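Local coordinates for trafficking protein particle complex subunit 3 (Naegleria fowleri, PDB 6AQ3) that probably serves in vesicle tethering as a subunit of the TRAPP trafficking complex and carries a covalently attached palmitate, at residues Y46-V49 with A50-N53. Sequence-based numbering, arbitrary orientation.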
loop_
_atom_site.group_PDB
_atom_site.type_symbol
_atom_site.label_atom_id
_atom_site.label_comp_id
_atom_site.label_asym_id
_atom_site.label_seq_id
_atom_site.Cartn_x
_atom_site.Cartn_y
_atom_site.Cartn_z
ATOM N N TYR C 46 -2.401 -8.697 -19.710
ATOM C CA TYR C 46 -3.584 -7.979 -20.164
ATOM C C TYR C 46 -4.653 -8.903 -20.746
ATOM O O TYR C 46 -5.808 -8.474 -20.863
ATOM C CB TYR C 46 -3.202 -6.884 -21.175
ATOM C CG TYR C 46 -2.584 -7.342 -22.488
ATOM C CD1 TYR C 46 -3.361 -7.932 -23.479
ATOM C CD2 TYR C 46 -1.233 -7.137 -22.754
ATOM C CE1 TYR C 46 -2.809 -8.335 -24.669
ATOM C CE2 TYR C 46 -0.673 -7.530 -23.961
ATOM C CZ TYR C 46 -1.470 -8.129 -24.908
ATOM O OH TYR C 46 -0.942 -8.538 -26.102
ATOM N N GLU C 47 -4.338 -10.157 -21.049
ATOM C CA GLU C 47 -5.317 -11.004 -21.719
ATOM C C GLU C 47 -6.214 -11.783 -20.771
ATOM O O GLU C 47 -7.145 -12.444 -21.251
ATOM C CB GLU C 47 -4.631 -11.960 -22.700
ATOM C CG GLU C 47 -4.738 -11.501 -24.165
ATOM C CD GLU C 47 -3.448 -11.704 -24.932
ATOM O OE1 GLU C 47 -2.401 -11.896 -24.281
ATOM O OE2 GLU C 47 -3.475 -11.668 -26.185
ATOM N N ASP C 48 -5.914 -11.805 -19.460
ATOM C CA ASP C 48 -6.752 -12.510 -18.495
ATOM C C ASP C 48 -7.032 -11.562 -17.325
ATOM O O ASP C 48 -6.503 -11.678 -16.216
ATOM C CB ASP C 48 -6.137 -13.842 -18.065
ATOM C CG ASP C 48 -7.111 -14.696 -17.252
ATOM O OD1 ASP C 48 -8.252 -14.242 -17.007
ATOM O OD2 ASP C 48 -6.774 -15.852 -16.921
ATOM N N VAL C 49 -7.864 -10.568 -17.616
ATOM C CA VAL C 49 -8.260 -9.575 -16.630
ATOM C C VAL C 49 -9.050 -10.230 -15.511
ATOM O O VAL C 49 -8.957 -9.822 -14.343
ATOM C CB VAL C 49 -9.033 -8.439 -17.338
ATOM C CG1 VAL C 49 -9.729 -7.533 -16.348
ATOM C CG2 VAL C 49 -8.080 -7.663 -18.226
ATOM N N ALA C 50 -9.838 -11.256 -15.849
ATOM C CA ALA C 50 -10.581 -11.985 -14.837
ATOM C C ALA C 50 -9.645 -12.589 -13.797
ATOM O O ALA C 50 -9.893 -12.479 -12.593
ATOM C CB ALA C 50 -11.427 -13.068 -15.505
ATOM N N ALA C 51 -8.534 -13.175 -14.234
ATOM C CA ALA C 51 -7.578 -13.714 -13.269
ATOM C C ALA C 51 -6.991 -12.606 -12.409
ATOM O O ALA C 51 -6.640 -12.839 -11.247
ATOM C CB ALA C 51 -6.476 -14.489 -13.975
ATOM N N ILE C 52 -6.819 -11.415 -12.980
ATOM C CA ILE C 52 -6.341 -10.282 -12.190
ATOM C C ILE C 52 -7.340 -9.954 -11.094
ATOM O O ILE C 52 -6.974 -9.788 -9.923
ATOM C CB ILE C 52 -6.095 -9.059 -13.084
ATOM C CG1 ILE C 52 -4.929 -9.310 -14.017
ATOM C CG2 ILE C 52 -5.917 -7.784 -12.208
ATOM C CD1 ILE C 52 -4.686 -8.171 -14.969
ATOM N N ASN C 53 -8.614 -9.819 -11.463
ATOM C CA ASN C 53 -9.657 -9.601 -10.463
ATOM C C ASN C 53 -9.562 -10.642 -9.346
ATOM O O ASN C 53 -9.540 -10.304 -8.157
ATOM C CB ASN C 53 -11.043 -9.645 -11.132
ATOM C CG ASN C 53 -11.312 -8.396 -11.971
ATOM O OD1 ASN C 53 -10.603 -7.384 -11.836
ATOM N ND2 ASN C 53 -12.370 -8.428 -12.783
#
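Asp48 meets Ala51 at the start of helix 49-75, where its carboxylate accepts a hydrogen bond from the Ala51 backbone, OD1 to N 3.0 Å. The N-H points fairly well at the oxygen, but it reaches OD1 from above the carboxylate plane, 65° out of it, so the carboxylate lies with a face toward the first turn. With chi1 at -170° CG stands beside the residue's own carbonyl carbon, which carries the group forward to the helix end. The same face rests on the Ala51 methyl: Ala51 CB lies 3.3 Å from Asp48 OD2, and the Ala50 CB flanks the other oxygen at 3.7 Å from Asp48 OD1. A carboxylate placed here would be expected to interact favourably with the positive end of the helix dipole.

The backbone of Asp48 also takes part, its O accepting from Ile52 N at 3.3 Å in a rather long and moderately bent bond. Ile52 CG1 passes 3.6 Å from that same Asp48 O, so aliphatic carbon borders the carbonyl.

Val49 O takes the next helical bond, shorter and straighter, from Asn53 N to Val49 O at 2.9 Å and 168°. Asn53 CG is 3.6 Å from the same Val49 O, while Asn53 OD1 and ND2 are engaged by the backbone at Tyr142 and Arg140. The CA–CB bond of Val49 points away from residues 50-53, and its side chain packs on Lys139 and Leu141; Ile52 also packs on Leu141, joining the helix start to the loop after helix 134-138.

The bond from the backbone N-H of Ala51, three residues on, to the Asp48 side chain is what makes Asp48 an aspartate N-cap; the i+4 to i backbone bonds that follow are those of the helix proper, here a long helix of the TRAPP-component fold.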